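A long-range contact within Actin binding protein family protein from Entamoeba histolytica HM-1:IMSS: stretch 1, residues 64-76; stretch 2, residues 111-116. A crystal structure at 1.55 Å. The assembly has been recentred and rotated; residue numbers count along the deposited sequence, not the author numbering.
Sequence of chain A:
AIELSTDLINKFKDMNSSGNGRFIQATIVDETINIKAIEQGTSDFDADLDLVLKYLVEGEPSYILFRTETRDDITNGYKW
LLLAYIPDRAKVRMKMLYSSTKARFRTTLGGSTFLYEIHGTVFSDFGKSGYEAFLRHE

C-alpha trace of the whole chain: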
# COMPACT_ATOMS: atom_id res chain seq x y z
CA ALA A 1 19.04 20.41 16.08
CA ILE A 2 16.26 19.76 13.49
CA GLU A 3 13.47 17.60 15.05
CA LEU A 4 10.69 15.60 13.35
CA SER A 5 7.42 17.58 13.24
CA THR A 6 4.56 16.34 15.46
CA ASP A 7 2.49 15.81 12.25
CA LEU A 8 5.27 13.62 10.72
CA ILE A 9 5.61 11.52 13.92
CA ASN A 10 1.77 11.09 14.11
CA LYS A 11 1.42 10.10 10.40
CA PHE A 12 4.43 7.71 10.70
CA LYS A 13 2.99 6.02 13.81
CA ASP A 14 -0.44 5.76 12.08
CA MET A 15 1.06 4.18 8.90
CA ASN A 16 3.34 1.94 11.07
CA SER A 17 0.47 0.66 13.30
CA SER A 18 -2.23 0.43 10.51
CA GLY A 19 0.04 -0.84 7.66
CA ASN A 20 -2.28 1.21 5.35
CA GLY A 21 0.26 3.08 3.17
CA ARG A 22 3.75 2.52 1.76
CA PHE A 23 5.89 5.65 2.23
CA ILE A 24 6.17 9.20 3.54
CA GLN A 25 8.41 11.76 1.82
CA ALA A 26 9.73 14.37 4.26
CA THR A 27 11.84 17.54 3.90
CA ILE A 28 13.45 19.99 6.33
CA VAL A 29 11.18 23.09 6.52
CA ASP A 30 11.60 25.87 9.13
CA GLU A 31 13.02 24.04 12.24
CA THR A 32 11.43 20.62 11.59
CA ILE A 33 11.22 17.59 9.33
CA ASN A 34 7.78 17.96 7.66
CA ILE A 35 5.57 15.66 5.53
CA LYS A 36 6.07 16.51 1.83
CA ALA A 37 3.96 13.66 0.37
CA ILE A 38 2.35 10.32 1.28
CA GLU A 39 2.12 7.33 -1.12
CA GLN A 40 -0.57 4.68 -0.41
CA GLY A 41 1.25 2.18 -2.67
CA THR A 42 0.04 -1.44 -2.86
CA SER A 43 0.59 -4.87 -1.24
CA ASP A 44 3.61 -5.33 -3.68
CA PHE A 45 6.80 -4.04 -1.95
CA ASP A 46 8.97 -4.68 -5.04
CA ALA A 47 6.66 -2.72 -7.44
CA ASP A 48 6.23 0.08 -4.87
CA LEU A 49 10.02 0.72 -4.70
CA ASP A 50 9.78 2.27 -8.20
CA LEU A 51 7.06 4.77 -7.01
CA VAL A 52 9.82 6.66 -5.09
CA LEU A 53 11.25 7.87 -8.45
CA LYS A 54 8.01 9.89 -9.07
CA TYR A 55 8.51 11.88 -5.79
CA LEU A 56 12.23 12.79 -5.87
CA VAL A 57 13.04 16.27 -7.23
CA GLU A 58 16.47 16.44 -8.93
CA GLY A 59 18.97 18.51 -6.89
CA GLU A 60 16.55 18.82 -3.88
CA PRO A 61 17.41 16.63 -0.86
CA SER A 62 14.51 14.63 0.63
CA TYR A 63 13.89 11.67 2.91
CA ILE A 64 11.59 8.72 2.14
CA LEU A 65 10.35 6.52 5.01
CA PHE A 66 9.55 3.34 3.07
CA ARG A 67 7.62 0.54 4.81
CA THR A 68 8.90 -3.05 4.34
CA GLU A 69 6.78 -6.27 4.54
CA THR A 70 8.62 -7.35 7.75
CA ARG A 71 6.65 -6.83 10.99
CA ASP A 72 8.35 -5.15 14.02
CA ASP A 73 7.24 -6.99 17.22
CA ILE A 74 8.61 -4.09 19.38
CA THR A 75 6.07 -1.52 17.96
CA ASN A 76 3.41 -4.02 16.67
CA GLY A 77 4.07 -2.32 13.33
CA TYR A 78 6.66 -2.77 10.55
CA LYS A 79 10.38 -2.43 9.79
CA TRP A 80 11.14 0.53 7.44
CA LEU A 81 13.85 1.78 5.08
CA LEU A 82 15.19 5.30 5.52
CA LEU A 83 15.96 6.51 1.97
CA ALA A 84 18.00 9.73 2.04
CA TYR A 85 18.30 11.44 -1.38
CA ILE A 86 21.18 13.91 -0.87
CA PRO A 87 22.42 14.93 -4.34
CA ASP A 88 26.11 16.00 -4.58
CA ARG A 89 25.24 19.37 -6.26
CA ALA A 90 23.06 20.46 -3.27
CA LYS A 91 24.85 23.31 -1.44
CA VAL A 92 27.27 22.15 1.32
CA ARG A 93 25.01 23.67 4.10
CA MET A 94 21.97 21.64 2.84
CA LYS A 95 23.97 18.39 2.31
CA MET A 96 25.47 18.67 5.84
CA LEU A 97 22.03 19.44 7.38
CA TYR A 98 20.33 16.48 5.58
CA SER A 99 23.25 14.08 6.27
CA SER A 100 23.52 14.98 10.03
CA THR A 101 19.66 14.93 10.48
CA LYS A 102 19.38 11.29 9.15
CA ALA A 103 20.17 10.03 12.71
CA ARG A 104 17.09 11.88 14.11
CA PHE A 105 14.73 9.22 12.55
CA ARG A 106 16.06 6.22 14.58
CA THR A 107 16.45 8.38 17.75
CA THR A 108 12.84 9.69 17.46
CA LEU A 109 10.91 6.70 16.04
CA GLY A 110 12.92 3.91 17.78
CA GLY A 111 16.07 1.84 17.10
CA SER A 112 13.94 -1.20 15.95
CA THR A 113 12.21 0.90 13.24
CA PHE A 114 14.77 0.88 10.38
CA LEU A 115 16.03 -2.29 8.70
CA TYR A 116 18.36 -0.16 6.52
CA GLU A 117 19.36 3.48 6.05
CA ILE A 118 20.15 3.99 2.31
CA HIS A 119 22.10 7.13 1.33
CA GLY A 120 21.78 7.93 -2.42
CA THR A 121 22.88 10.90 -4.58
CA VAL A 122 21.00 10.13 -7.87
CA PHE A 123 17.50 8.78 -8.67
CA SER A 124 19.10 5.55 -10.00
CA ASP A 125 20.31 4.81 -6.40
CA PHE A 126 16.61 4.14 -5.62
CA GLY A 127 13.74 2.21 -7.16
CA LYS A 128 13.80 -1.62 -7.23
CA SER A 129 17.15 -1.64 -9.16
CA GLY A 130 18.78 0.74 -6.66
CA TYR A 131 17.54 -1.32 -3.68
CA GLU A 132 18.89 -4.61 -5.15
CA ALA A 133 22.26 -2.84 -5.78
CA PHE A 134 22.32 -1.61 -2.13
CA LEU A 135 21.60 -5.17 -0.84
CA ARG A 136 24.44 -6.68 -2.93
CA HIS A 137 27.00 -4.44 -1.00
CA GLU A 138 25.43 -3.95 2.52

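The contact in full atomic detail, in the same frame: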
# COMPACT_ATOMS: atom_id res chain seq x y z
N ILE A 64 12.77 9.61 2.34
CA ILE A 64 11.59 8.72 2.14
C ILE A 64 11.62 7.67 3.24
O ILE A 64 12.62 6.99 3.38
CB ILE A 64 11.60 7.98 0.79
CG1 ILE A 64 11.84 8.90 -0.41
CG2 ILE A 64 10.30 7.18 0.67
CD1 ILE A 64 10.67 9.71 -0.76
N LEU A 65 10.56 7.61 4.03
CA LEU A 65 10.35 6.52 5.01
C LEU A 65 9.52 5.46 4.31
O LEU A 65 8.35 5.74 4.01
CB LEU A 65 9.66 7.08 6.25
CG LEU A 65 10.37 8.25 6.89
CD1 LEU A 65 9.59 8.77 8.07
CD2 LEU A 65 11.77 7.87 7.29
N PHE A 66 10.14 4.35 3.97
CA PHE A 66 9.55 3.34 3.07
C PHE A 66 9.30 2.07 3.89
O PHE A 66 10.21 1.43 4.41
CB PHE A 66 10.48 3.08 1.90
CG PHE A 66 9.83 2.33 0.77
CD1 PHE A 66 9.72 0.95 0.85
CD2 PHE A 66 9.38 2.98 -0.36
CE1 PHE A 66 9.14 0.24 -0.18
CE2 PHE A 66 8.76 2.27 -1.38
CZ PHE A 66 8.65 0.90 -1.29
N ARG A 67 8.05 1.68 3.97
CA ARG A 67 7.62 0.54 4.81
C ARG A 67 7.96 -0.78 4.13
O ARG A 67 7.64 -0.95 2.95
CB ARG A 67 6.12 0.64 5.07
CG ARG A 67 5.63 -0.38 6.09
CD ARG A 67 4.13 -0.30 6.35
NE ARG A 67 3.36 -0.40 5.11
CZ ARG A 67 3.14 -1.50 4.41
NH1 ARG A 67 3.64 -2.67 4.81
NH2 ARG A 67 2.42 -1.45 3.31
N THR A 68 8.61 -1.69 4.84
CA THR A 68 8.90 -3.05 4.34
C THR A 68 7.70 -3.95 4.59
O THR A 68 6.69 -3.51 5.18
CB THR A 68 10.15 -3.68 4.97
OG1 THR A 68 9.87 -4.12 6.29
CG2 THR A 68 11.33 -2.72 4.96
N GLU A 69 7.81 -5.24 4.23
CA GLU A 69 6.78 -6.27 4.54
C GLU A 69 7.09 -7.01 5.84
O GLU A 69 6.34 -7.92 6.19
CB GLU A 69 6.71 -7.27 3.39
CG GLU A 69 6.10 -6.69 2.13
CD GLU A 69 4.72 -6.10 2.35
OE1 GLU A 69 3.84 -6.82 2.86
OE2 GLU A 69 4.56 -4.91 2.09
N THR A 70 8.18 -6.65 6.52
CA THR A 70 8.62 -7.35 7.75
C THR A 70 7.96 -6.65 8.94
O THR A 70 8.08 -5.43 9.05
CB THR A 70 10.15 -7.41 7.83
OG1 THR A 70 10.57 -8.23 6.74
CG2 THR A 70 10.64 -8.00 9.13
N ARG A 71 7.27 -7.40 9.76
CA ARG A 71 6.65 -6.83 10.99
C ARG A 71 7.75 -6.54 12.02
O ARG A 71 8.80 -7.21 12.02
CB ARG A 71 5.54 -7.75 11.51
CG ARG A 71 4.31 -7.80 10.61
CD ARG A 71 3.47 -6.54 10.60
NE ARG A 71 2.87 -6.27 11.90
CZ ARG A 71 1.71 -6.77 12.32
NH1 ARG A 71 1.00 -7.58 11.55
NH2 ARG A 71 1.26 -6.45 13.53
N ASP A 72 7.50 -5.54 12.87
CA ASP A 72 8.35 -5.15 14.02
C ASP A 72 7.57 -5.46 15.30
O ASP A 72 6.62 -4.72 15.62
CB ASP A 72 8.72 -3.67 13.94
CG ASP A 72 9.65 -3.21 15.04
OD1 ASP A 72 10.07 -4.06 15.86
OD2 ASP A 72 9.94 -1.99 15.07
N ASP A 73 7.96 -6.53 16.00
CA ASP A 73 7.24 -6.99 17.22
C ASP A 73 7.27 -5.89 18.28
O ASP A 73 6.28 -5.74 19.02
CB ASP A 73 7.79 -8.32 17.73
CG ASP A 73 7.44 -9.50 16.84
OD1 ASP A 73 6.27 -9.58 16.39
OD2 ASP A 73 8.33 -10.32 16.59
N ILE A 74 8.36 -5.11 18.32
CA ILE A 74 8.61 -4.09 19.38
C ILE A 74 7.51 -3.02 19.34
O ILE A 74 7.11 -2.57 20.42
CB ILE A 74 10.04 -3.51 19.25
CG1 ILE A 74 11.06 -4.62 19.53
CG2 ILE A 74 10.23 -2.30 20.15
CD1 ILE A 74 12.51 -4.23 19.34
N THR A 75 7.04 -2.63 18.16
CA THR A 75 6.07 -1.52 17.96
C THR A 75 4.74 -2.07 17.44
O THR A 75 3.82 -1.23 17.18
CB THR A 75 6.60 -0.50 16.95
OG1 THR A 75 6.65 -1.14 15.67
CG2 THR A 75 7.97 0.03 17.33
N ASN A 76 4.66 -3.38 17.17
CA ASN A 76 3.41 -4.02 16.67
C ASN A 76 3.10 -3.40 15.31
O ASN A 76 1.93 -3.35 14.91
CB ASN A 76 2.24 -3.85 17.65
CG ASN A 76 1.06 -4.73 17.36
OD1 ASN A 76 -0.09 -4.36 17.65
ND2 ASN A 76 1.33 -5.91 16.83
N GLY A 111 14.93 2.56 17.70
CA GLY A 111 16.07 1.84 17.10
C GLY A 111 15.65 0.59 16.34
O GLY A 111 16.44 0.16 15.49
N SER A 112 14.46 0.02 16.62
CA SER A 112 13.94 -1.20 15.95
C SER A 112 13.33 -0.85 14.59
O SER A 112 13.08 -1.75 13.79
CB SER A 112 12.93 -1.94 16.81
OG SER A 112 11.70 -1.22 16.88
N THR A 113 13.08 0.44 14.34
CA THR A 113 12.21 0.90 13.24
C THR A 113 12.85 0.56 11.89
O THR A 113 12.11 0.12 10.99
CB THR A 113 11.98 2.41 13.31
OG1 THR A 113 11.37 2.69 14.58
CG2 THR A 113 11.13 2.92 12.16
N PHE A 114 14.13 0.86 11.72
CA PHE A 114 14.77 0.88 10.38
C PHE A 114 15.62 -0.37 10.18
O PHE A 114 16.55 -0.65 10.94
CB PHE A 114 15.56 2.17 10.16
CG PHE A 114 14.65 3.36 10.16
CD1 PHE A 114 13.87 3.64 9.06
CD2 PHE A 114 14.52 4.14 11.30
CE1 PHE A 114 13.01 4.72 9.06
CE2 PHE A 114 13.65 5.22 11.30
CZ PHE A 114 12.90 5.50 10.19
N LEU A 115 15.27 -1.10 9.14
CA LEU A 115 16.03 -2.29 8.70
C LEU A 115 17.32 -1.78 8.06
O LEU A 115 18.41 -2.29 8.40
CB LEU A 115 15.14 -3.04 7.70
CG LEU A 115 15.71 -4.31 7.11
CD1 LEU A 115 15.69 -5.43 8.14
CD2 LEU A 115 14.93 -4.71 5.87
N TYR A 116 17.21 -0.77 7.20
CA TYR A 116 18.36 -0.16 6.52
C TYR A 116 18.17 1.35 6.41
O TYR A 116 17.03 1.82 6.25
CB TYR A 116 18.51 -0.68 5.09
CG TYR A 116 18.78 -2.15 4.99
CD1 TYR A 116 19.94 -2.69 5.54
CD2 TYR A 116 17.88 -3.00 4.37
CE1 TYR A 116 20.20 -4.04 5.46
CE2 TYR A 116 18.14 -4.36 4.29
CZ TYR A 116 19.29 -4.87 4.83
OH TYR A 116 19.56 -6.20 4.73

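The two stretches lie side by side without pairing as strands. Their CA atoms stay well apart, at 7.0 Å between I74 CA and S112 CA, 8.4 Å between T68 CA and L115 CA, and 9.0 Å between L65 CA and F114 CA, and no backbone hydrogen bond links them. Side chains therefore bridge the gap, and the 302 Å² that they bury, both sides summed, marks a modest contact. Read along stretch 2, the partners lie first in the segment from D72 to T75 (with S112), then at L65 in the strand (with F114), and last at T68 (with L115).

Stretch 2 opens at G111, which has no side chain and makes no contact with stretch 1. Its backbone, like that of S112 and T113, has helical phi/psi values without the regular bonds of a helix. S112 follows as the centre of the contact, with 74 Å² covered by stretch 1. Its CA-to-CB bond points toward stretch 1, and its p rotamer places the hydroxyl beside the carboxylate of D72. S112 OG donates a hydrogen bond to D72 OD2 at 2.6 Å, a short distance that suits a hydroxyl meeting a charged acceptor. This is the only hydrogen bond between the stretches.

The carboxylate also serves its own stretch. The other oxygen, D72 OD1, accepts a hydrogen bond from I74 N at 3.2 Å, so the aspartate ties down the start of the turn that follows it while holding S112 across the gap. The backbone of that turn adds a weak bond from N76 N to D72 O at 2.8 Å. The turn in turn supplies S112 with apolar neighbours. I74 extends its side chain in an m, t conformation until I74 CD1 lies 3.4 Å from S112 CB, a close carbon-to-carbon approach, and T75 CG2 comes within 4.0 Å of S112 OG. The serine thus combines a polar anchor with van der Waals packing.

At T113 the CA-to-CB bond points away, and the side chain's nearest approach to stretch 1 is 4.9 Å, from T113 OG1 to D72 OD2. Its backbone comes nearer: T113 N lies 4.0 Å from D72 OD2, without a hydrogen bond.

F114 also starts away from stretch 1, but the end of its side chain comes nearer. F114 CE1 reaches L65 CD2 at 3.8 Å, an apolar contact in which the methyl approaches the ring obliquely. L65 contributes in a similar manner: its CA-to-CB bond points sideways, yet its end closes on the ring. The long side chains thereby span the 9.0 Å between L65 CA and F114 CA.

L115, where the chain turns a corner, directs its CA-to-CB bond toward stretch 1. L115 CD2 rests 4.2 Å from T68 CG2, a loose methyl-to-methyl contact. The hydroxyl of T68 is engaged within its own stretch, with T68 OG1 accepting a hydrogen bond from T70 N at 3.1 Å. Beyond the corner, Y116 is out of reach, and the contact ends.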